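PDB 1NRF: regulatory protein BlaR1 from Bacillus licheniformis, which probably senses beta-lactam antibiotics through acylation of a serine in its extracellular C-terminal domain, the part in this structure, and relays the signal across the membrane to the cytoplasm. Local coordinates for residues A[26-31]-A[248-253]; A[40-45]-A[225-230]. All coordinates share one frame; numbering follows the deposited sequence.

In the fold
The two contacts lie about 17 Å apart between centres, in the sheet-based part of the penicillin-binding sensor domain. Interaction 1 pairs helix 25-29 near the start of the chain with the C-terminal helix 239-253; interaction 2 zips strand 33-41 to strand 225-234 inside the mixed sheet. Each strand is the chain neighbour of a helix in interaction 1, so both contacts bring the beginning of the domain against its end, interaction 2 falling within the span that interaction 1 bridges. They also touch, L251 packing on F228 and F28 on V230. Both terminal helices thus rest on one sheet face, as in penicillin-recognising enzymes, away from the probable acylation site S63.

Interaction 1: A[26-31]-A[248-253]; sequences TFFDKF and LSILDK
Three side chains of 248-253, those of S249, I250 and K253, gather round the ring of F27. S249 OG approaches CD1 of F27 to 3.0 Å, a close contact without a hydrogen bond. The I250 side chain crosses that of F27 obliquely, its CG1 lying 3.7 Å from F27 CG, while the K253 side chain crosses that of F27 at about a right angle, K253 CG being 3.6 Å from F27 CZ. A bend at chi2 (63°) places K253 CD near the same CZ. The side chains of F28 and I250 also cross at about a right angle, with F28 CE2 3.8 Å from I250 CD1, so I250 serves both aromatics, with CG1 against F27 and CD1 against F28. F31 has the carbonyl O of F27 in plane at its edge.

The contact between the helices is therefore one of packing. The hydroxyl of S249 is satisfied within its own helix by a hydrogen bond with the carbonyl O of I246, and K30 NZ stays 4.1 Å from S249 OG, too far for a hydrogen bond.

On the sheet side of the contact, the rings of F28 and Y50 meet, F28 reaches I232 of strand 225-234, and I250 rests on F37 of strand 33-41. Helices 25-29 and 239-253 thus lie together against the sheet, with F31 extending their contact to S242 and E245.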
ATOM      1  N   THR A  26      -4.069  -4.541  22.126  1.00 45.14           N
ATOM      2  CA  THR A  26      -5.116  -5.561  22.136  1.00 45.39           C
ATOM      3  C   THR A  26      -5.658  -5.905  20.746  1.00 44.21           C
ATOM      4  O   THR A  26      -6.049  -7.047  20.488  1.00 41.60           O
ATOM      5  CB  THR A  26      -6.287  -5.134  23.057  1.00 47.38           C
ATOM      6  OG1 THR A  26      -6.690  -3.795  22.737  1.00 49.70           O
ATOM      7  CG2 THR A  26      -5.863  -5.193  24.519  1.00 47.92           C
ATOM      8  N   PHE A  27      -5.684  -4.919  19.854  1.00 43.30           N
ATOM      9  CA  PHE A  27      -6.161  -5.155  18.500  1.00 43.48           C
ATOM     10  C   PHE A  27      -5.134  -5.992  17.744  1.00 42.75           C
ATOM     11  O   PHE A  27      -5.490  -6.801  16.889  1.00 44.20           O
ATOM     12  CB  PHE A  27      -6.405  -3.828  17.781  1.00 44.46           C
ATOM     13  CG  PHE A  27      -7.587  -3.072  18.306  1.00 44.44           C
ATOM     14  CD1 PHE A  27      -8.880  -3.510  18.039  1.00 45.95           C
ATOM     15  CD2 PHE A  27      -7.411  -1.946  19.097  1.00 44.26           C
ATOM     16  CE1 PHE A  27      -9.981  -2.835  18.556  1.00 45.92           C
ATOM     17  CE2 PHE A  27      -8.502  -1.266  19.618  1.00 45.04           C
ATOM     18  CZ  PHE A  27      -9.790  -1.711  19.348  1.00 45.96           C
ATOM     19  N   PHE A  28      -3.862  -5.797  18.069  1.00 41.27           N
ATOM     20  CA  PHE A  28      -2.787  -6.558  17.440  1.00 40.72           C
ATOM     21  C   PHE A  28      -2.695  -7.940  18.098  1.00 41.71           C
ATOM     22  O   PHE A  28      -2.414  -8.940  17.435  1.00 42.10           O
ATOM     23  CB  PHE A  28      -1.457  -5.807  17.583  1.00 37.12           C
ATOM     24  CG  PHE A  28      -1.338  -4.602  16.684  1.00 34.78           C
ATOM     25  CD1 PHE A  28      -0.493  -4.625  15.573  1.00 31.92           C
ATOM     26  CD2 PHE A  28      -2.082  -3.449  16.933  1.00 35.14           C
ATOM     27  CE1 PHE A  28      -0.391  -3.529  14.728  1.00 28.98           C
ATOM     28  CE2 PHE A  28      -1.987  -2.342  16.086  1.00 31.40           C
ATOM     29  CZ  PHE A  28      -1.140  -2.384  14.984  1.00 31.24           C
ATOM     30  N   ASP A  29      -2.953  -7.985  19.403  1.00 41.46           N
ATOM     31  CA  ASP A  29      -2.913  -9.230  20.170  1.00 40.64           C
ATOM     32  C   ASP A  29      -3.886 -10.266  19.617  1.00 39.82           C
ATOM     33  O   ASP A  29      -3.598 -11.462  19.631  1.00 37.95           O
ATOM     34  CB  ASP A  29      -3.286  -8.968  21.635  1.00 42.51           C
ATOM     35  CG  ASP A  29      -2.324  -8.029  22.333  1.00 44.07           C
ATOM     36  OD1 ASP A  29      -2.692  -7.513  23.411  1.00 44.19           O
ATOM     37  OD2 ASP A  29      -1.206  -7.810  21.818  1.00 46.85           O
ATOM     38  N   LYS A  30      -5.043  -9.800  19.151  1.00 41.34           N
ATOM     39  CA  LYS A  30      -6.078 -10.684  18.610  1.00 42.56           C
ATOM     40  C   LYS A  30      -5.587 -11.569  17.474  1.00 41.53           C
ATOM     41  O   LYS A  30      -6.142 -12.637  17.230  1.00 42.32           O
ATOM     42  CB  LYS A  30      -7.289  -9.877  18.122  1.00 44.97           C
ATOM     43  CG  LYS A  30      -8.046  -9.134  19.224  1.00 49.31           C
ATOM     44  CD  LYS A  30      -9.535  -8.989  18.893  1.00 51.34           C
ATOM     45  CE  LYS A  30      -9.800  -8.124  17.649  1.00 55.57           C
ATOM     46  NZ  LYS A  30      -9.594  -6.657  17.875  1.00 56.81           N
ATOM     47  N   PHE A  31      -4.542 -11.122  16.786  1.00 41.63           N
ATOM     48  CA  PHE A  31      -3.983 -11.871  15.668  1.00 40.91           C
ATOM     49  C   PHE A  31      -2.579 -12.372  15.963  1.00 40.71           C
ATOM     50  O   PHE A  31      -1.814 -12.673  15.046  1.00 41.15           O
ATOM     51  CB  PHE A  31      -3.997 -10.994  14.416  1.00 37.58           C
ATOM     52  CG  PHE A  31      -5.383 -10.648  13.959  1.00 38.59           C
ATOM     53  CD1 PHE A  31      -6.094 -11.517  13.138  1.00 38.69           C
ATOM     54  CD2 PHE A  31      -6.017  -9.496  14.424  1.00 38.37           C
ATOM     55  CE1 PHE A  31      -7.416 -11.253  12.792  1.00 40.32           C
ATOM     56  CE2 PHE A  31      -7.337  -9.223  14.087  1.00 38.83           C
ATOM     57  CZ  PHE A  31      -8.040 -10.104  13.268  1.00 39.04           C
ATOM     58  N   LEU A 248      -8.690  -2.178  10.306  1.00 27.75           N
ATOM     59  CA  LEU A 248     -10.137  -2.029  10.220  1.00 30.13           C
ATOM     60  C   LEU A 248     -10.853  -2.017  11.572  1.00 30.32           C
ATOM     61  O   LEU A 248     -11.810  -1.275  11.758  1.00 31.45           O
ATOM     62  CB  LEU A 248     -10.704  -3.137   9.325  1.00 29.22           C
ATOM     63  CG  LEU A 248     -11.278  -2.718   7.967  1.00 30.62           C
ATOM     64  CD1 LEU A 248     -10.594  -1.477   7.425  1.00 28.77           C
ATOM     65  CD2 LEU A 248     -11.137  -3.887   7.011  1.00 31.35           C
ATOM     66  N   SER A 249     -10.392  -2.830  12.515  1.00 31.54           N
ATOM     67  CA  SER A 249     -11.011  -2.852  13.827  1.00 33.93           C
ATOM     68  C   SER A 249     -10.675  -1.530  14.497  1.00 34.15           C
ATOM     69  O   SER A 249     -11.533  -0.901  15.114  1.00 35.06           O
ATOM     70  CB  SER A 249     -10.479  -4.014  14.665  1.00 34.42           C
ATOM     71  OG  SER A 249      -9.126  -3.815  15.027  1.00 40.07           O
ATOM     72  N   ILE A 250      -9.425  -1.095  14.363  1.00 34.32           N
ATOM     73  CA  ILE A 250      -9.022   0.175  14.961  1.00 33.43           C
ATOM     74  C   ILE A 250      -9.785   1.321  14.305  1.00 33.39           C
ATOM     75  O   ILE A 250     -10.260   2.217  14.989  1.00 32.66           O
ATOM     76  CB  ILE A 250      -7.499   0.414  14.829  1.00 32.18           C
ATOM     77  CG1 ILE A 250      -6.747  -0.676  15.598  1.00 31.08           C
ATOM     78  CG2 ILE A 250      -7.127   1.802  15.363  1.00 27.91           C
ATOM     79  CD1 ILE A 250      -5.243  -0.564  15.514  1.00 33.52           C
ATOM     80  N   LEU A 251      -9.916   1.282  12.983  1.00 34.34           N
ATOM     81  CA  LEU A 251     -10.645   2.326  12.258  1.00 35.77           C
ATOM     82  C   LEU A 251     -12.088   2.408  12.731  1.00 37.10           C
ATOM     83  O   LEU A 251     -12.655   3.492  12.855  1.00 38.45           O
ATOM     84  CB  LEU A 251     -10.629   2.042  10.753  1.00 35.30           C
ATOM     85  CG  LEU A 251      -9.744   2.914   9.857  1.00 36.52           C
ATOM     86  CD1 LEU A 251      -8.382   3.099  10.488  1.00 35.63           C
ATOM     87  CD2 LEU A 251      -9.623   2.265   8.476  1.00 37.07           C
ATOM     88  N   ASP A 252     -12.672   1.244  12.984  1.00 39.07           N
ATOM     89  CA  ASP A 252     -14.045   1.137  13.438  1.00 40.90           C
ATOM     90  C   ASP A 252     -14.154   1.512  14.912  1.00 43.00           C
ATOM     91  O   ASP A 252     -15.237   1.828  15.408  1.00 42.47           O
ATOM     92  CB  ASP A 252     -14.540  -0.293  13.204  1.00 43.47           C
ATOM     93  CG  ASP A 252     -15.806  -0.609  13.973  1.00 45.74           C
ATOM     94  OD1 ASP A 252     -15.706  -1.050  15.142  1.00 46.07           O
ATOM     95  OD2 ASP A 252     -16.901  -0.404  13.409  1.00 48.62           O
ATOM     96  N   LYS A 253     -13.019   1.485  15.605  1.00 43.00           N
ATOM     97  CA  LYS A 253     -12.975   1.824  17.022  1.00 44.61           C
ATOM     98  C   LYS A 253     -13.029   3.341  17.219  1.00 44.36           C
ATOM     99  O   LYS A 253     -13.602   3.831  18.191  1.00 45.51           O
ATOM    100  CB  LYS A 253     -11.697   1.258  17.653  1.00 46.81           C
ATOM    101  CG  LYS A 253     -11.605   1.427  19.155  1.00 48.68           C
ATOM    102  CD  LYS A 253     -12.713   0.666  19.862  1.00 51.83           C
ATOM    103  CE  LYS A 253     -12.459   0.611  21.359  1.00 55.33           C
ATOM    104  NZ  LYS A 253     -13.455  -0.236  22.071  1.00 57.38           N
TER

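Interaction 2: A[40-45]-A[225-230]; sequences FNSNRK and TFFFAV
The carbonyl O of T225 is gripped twice by one residue, S42, just beyond the end of strand 33-41. The shorter of the two bonds comes from the hydroxyl, S42 OG to T225 O at 2.8 Å, with the donor tilted 27° from the carbonyl plane; the backbone S42 N adds a weak bond at 3.5 Å to the same T225 O. Chi1 of -59° sets OG beside its own backbone N, which lets both donors reach one acceptor. The hydroxyl oxygen also lies in plane at the edge of the F227 ring, 3.6 Å from CE1.

Ahead of this, F40 and F227 form an antiparallel hydrogen-bonded pair: F40 N donates to F227 O at 2.7 Å, and F227 N returns a bond to a lone pair of F40 O at 3.1 Å. Their side chains run side by side, and CD1 of F227 sits at the edge of the F40 ring. N41 and F226 make the next, non-hydrogen-bonded pair on the other face. There the amide and ring planes are 63° apart, with N41 ND2 3.4 Å from F226 CE1. N41 OD1 accepts from R44 N, three residues on, in an Asx motif, the donor standing above the amide plane, and is also bonded by N224 ND2.

Within the sheet, strand 225-234 is flanked by 33-41 and 211-220. F40 and F227 pack on V162 of helix 158-170, whereas F226 touches L39 and I256, and F228 reaches L251 of helix 239-253, placing these two helices on opposite faces.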
ATOM      1  N   PHE A  40      -3.743   9.592   9.859  1.00 30.52           N
ATOM      2  CA  PHE A  40      -3.578  11.028   9.659  1.00 29.96           C
ATOM      3  C   PHE A  40      -4.877  11.752   9.328  1.00 31.30           C
ATOM      4  O   PHE A  40      -5.517  11.470   8.309  1.00 31.01           O
ATOM      5  CB  PHE A  40      -2.547  11.310   8.560  1.00 29.96           C
ATOM      6  CG  PHE A  40      -2.301  12.782   8.317  1.00 30.03           C
ATOM      7  CD1 PHE A  40      -2.785  13.407   7.161  1.00 28.84           C
ATOM      8  CD2 PHE A  40      -1.606  13.548   9.252  1.00 27.20           C
ATOM      9  CE1 PHE A  40      -2.579  14.774   6.945  1.00 29.02           C
ATOM     10  CE2 PHE A  40      -1.396  14.911   9.047  1.00 27.87           C
ATOM     11  CZ  PHE A  40      -1.887  15.528   7.886  1.00 26.57           C
ATOM     12  N   ASN A  41      -5.252  12.691  10.200  1.00 31.91           N
ATOM     13  CA  ASN A  41      -6.459  13.498  10.033  1.00 32.51           C
ATOM     14  C   ASN A  41      -6.077  14.776   9.274  1.00 32.71           C
ATOM     15  O   ASN A  41      -5.418  15.657   9.822  1.00 30.14           O
ATOM     16  CB  ASN A  41      -7.041  13.858  11.403  1.00 30.59           C
ATOM     17  CG  ASN A  41      -8.423  14.487  11.312  1.00 31.07           C
ATOM     18  OD1 ASN A  41      -8.694  15.292  10.417  1.00 31.54           O
ATOM     19  ND2 ASN A  41      -9.299  14.135  12.251  1.00 27.94           N
ATOM     20  N   SER A  42      -6.501  14.869   8.020  1.00 35.44           N
ATOM     21  CA  SER A  42      -6.181  16.015   7.171  1.00 39.60           C
ATOM     22  C   SER A  42      -6.624  17.352   7.742  1.00 41.21           C
ATOM     23  O   SER A  42      -5.831  18.292   7.830  1.00 41.08           O
ATOM     24  CB  SER A  42      -6.796  15.835   5.780  1.00 40.92           C
ATOM     25  OG  SER A  42      -6.322  14.654   5.157  1.00 42.37           O
ATOM     26  N   ASN A  43      -7.897  17.435   8.115  1.00 43.09           N
ATOM     27  CA  ASN A  43      -8.456  18.660   8.676  1.00 44.88           C
ATOM     28  C   ASN A  43      -7.783  19.068   9.976  1.00 44.52           C
ATOM     29  O   ASN A  43      -7.472  20.235  10.182  1.00 46.11           O
ATOM     30  CB  ASN A  43      -9.958  18.501   8.932  1.00 46.39           C
ATOM     31  CG  ASN A  43     -10.755  18.371   7.660  1.00 47.03           C
ATOM     32  OD1 ASN A  43     -10.244  18.623   6.570  1.00 47.99           O
ATOM     33  ND2 ASN A  43     -12.024  17.986   7.789  1.00 48.05           N
ATOM     34  N   ARG A  44      -7.573  18.103  10.858  1.00 45.58           N
ATOM     35  CA  ARG A  44      -6.947  18.374  12.141  1.00 45.94           C
ATOM     36  C   ARG A  44      -5.425  18.327  12.037  1.00 46.17           C
ATOM     37  O   ARG A  44      -4.725  18.585  13.023  1.00 46.97           O
ATOM     38  CB  ARG A  44      -7.422  17.349  13.176  1.00 47.61           C
ATOM     39  CG  ARG A  44      -8.922  17.383  13.462  1.00 51.38           C
ATOM     40  CD  ARG A  44      -9.329  18.617  14.272  1.00 55.14           C
ATOM     41  NE  ARG A  44      -8.715  18.636  15.602  1.00 56.45           N
ATOM     42  CZ  ARG A  44      -8.950  17.734  16.552  1.00 57.10           C
ATOM     43  NH1 ARG A  44      -9.792  16.729  16.336  1.00 56.73           N
ATOM     44  NH2 ARG A  44      -8.332  17.833  17.721  1.00 56.98           N
ATOM     45  N   LYS A  45      -4.915  18.008  10.844  1.00 45.03           N
ATOM     46  CA  LYS A  45      -3.471  17.903  10.623  1.00 42.07           C
ATOM     47  C   LYS A  45      -2.881  17.151  11.816  1.00 40.44           C
ATOM     48  O   LYS A  45      -1.846  17.534  12.358  1.00 40.33           O
ATOM     49  CB  LYS A  45      -2.830  19.292  10.532  1.00 41.16           C
ATOM     50  CG  LYS A  45      -3.455  20.217   9.504  1.00 43.82           C
ATOM     51  CD  LYS A  45      -2.660  21.507   9.380  1.00 45.15           C
ATOM     52  CE  LYS A  45      -3.433  22.587   8.623  1.00 49.07           C
ATOM     53  NZ  LYS A  45      -3.760  22.235   7.204  1.00 48.61           N
ATOM     54  N   THR A 225     -10.565  13.442   4.994  1.00 32.60           N
ATOM     55  CA  THR A 225      -9.872  12.295   4.424  1.00 32.00           C
ATOM     56  C   THR A 225      -8.866  11.787   5.443  1.00 30.62           C
ATOM     57  O   THR A 225      -8.042  12.548   5.958  1.00 29.90           O
ATOM     58  CB  THR A 225      -9.133  12.655   3.134  1.00 31.49           C
ATOM     59  OG1 THR A 225     -10.031  13.322   2.248  1.00 36.51           O
ATOM     60  CG2 THR A 225      -8.623  11.394   2.442  1.00 31.59           C
ATOM     61  N   PHE A 226      -8.944  10.498   5.732  1.00 29.31           N
ATOM     62  CA  PHE A 226      -8.056   9.883   6.701  1.00 29.72           C
ATOM     63  C   PHE A 226      -7.085   8.957   6.003  1.00 29.39           C
ATOM     64  O   PHE A 226      -7.498   8.084   5.251  1.00 30.99           O
ATOM     65  CB  PHE A 226      -8.874   9.085   7.729  1.00 29.58           C
ATOM     66  CG  PHE A 226      -9.777   9.932   8.576  1.00 29.21           C
ATOM     67  CD1 PHE A 226      -9.337  10.427   9.804  1.00 29.18           C
ATOM     68  CD2 PHE A 226     -11.051  10.276   8.124  1.00 28.11           C
ATOM     69  CE1 PHE A 226     -10.152  11.262  10.577  1.00 31.66           C
ATOM     70  CE2 PHE A 226     -11.881  11.112   8.882  1.00 30.58           C
ATOM     71  CZ  PHE A 226     -11.433  11.608  10.113  1.00 32.48           C
ATOM     72  N   PHE A 227      -5.796   9.144   6.260  1.00 29.55           N
ATOM     73  CA  PHE A 227      -4.765   8.300   5.670  1.00 28.12           C
ATOM     74  C   PHE A 227      -4.227   7.395   6.762  1.00 27.61           C
ATOM     75  O   PHE A 227      -3.935   7.853   7.860  1.00 27.79           O
ATOM     76  CB  PHE A 227      -3.637   9.156   5.084  1.00 29.87           C
ATOM     77  CG  PHE A 227      -4.066  10.017   3.927  1.00 29.58           C
ATOM     78  CD1 PHE A 227      -4.549  11.304   4.140  1.00 29.15           C
ATOM     79  CD2 PHE A 227      -4.013   9.526   2.628  1.00 29.13           C
ATOM     80  CE1 PHE A 227      -4.972  12.087   3.081  1.00 29.31           C
ATOM     81  CE2 PHE A 227      -4.435  10.300   1.560  1.00 30.16           C
ATOM     82  CZ  PHE A 227      -4.918  11.588   1.785  1.00 31.36           C
ATOM     83  N   PHE A 228      -4.094   6.108   6.464  1.00 27.50           N
ATOM     84  CA  PHE A 228      -3.621   5.151   7.460  1.00 26.58           C
ATOM     85  C   PHE A 228      -2.666   4.087   6.913  1.00 26.95           C
ATOM     86  O   PHE A 228      -2.649   3.778   5.722  1.00 27.94           O
ATOM     87  CB  PHE A 228      -4.819   4.441   8.100  1.00 26.04           C
ATOM     88  CG  PHE A 228      -5.639   3.669   7.118  1.00 24.84           C
ATOM     89  CD1 PHE A 228      -6.665   4.280   6.417  1.00 23.62           C
ATOM     90  CD2 PHE A 228      -5.331   2.338   6.831  1.00 28.46           C
ATOM     91  CE1 PHE A 228      -7.379   3.582   5.434  1.00 22.74           C
ATOM     92  CE2 PHE A 228      -6.034   1.631   5.852  1.00 25.89           C
ATOM     93  CZ  PHE A 228      -7.062   2.260   5.152  1.00 24.80           C
ATOM     94  N   ALA A 229      -1.884   3.516   7.814  1.00 26.06           N
ATOM     95  CA  ALA A 229      -0.940   2.482   7.460  1.00 25.82           C
ATOM     96  C   ALA A 229      -0.692   1.630   8.693  1.00 26.37           C
ATOM     97  O   ALA A 229      -0.432   2.145   9.783  1.00 26.44           O
ATOM     98  CB  ALA A 229       0.371   3.102   6.959  1.00 27.25           C
ATOM     99  N   VAL A 230      -0.802   0.324   8.512  1.00 24.73           N
ATOM    100  CA  VAL A 230      -0.575  -0.629   9.577  1.00 25.96           C
ATOM    101  C   VAL A 230       0.481  -1.614   9.101  1.00 27.79           C
ATOM    102  O   VAL A 230       0.406  -2.103   7.971  1.00 27.65           O
ATOM    103  CB  VAL A 230      -1.858  -1.432   9.908  1.00 25.97           C
ATOM    104  CG1 VAL A 230      -1.512  -2.660  10.725  1.00 29.20           C
ATOM    105  CG2 VAL A 230      -2.836  -0.566  10.678  1.00 29.45           C
TER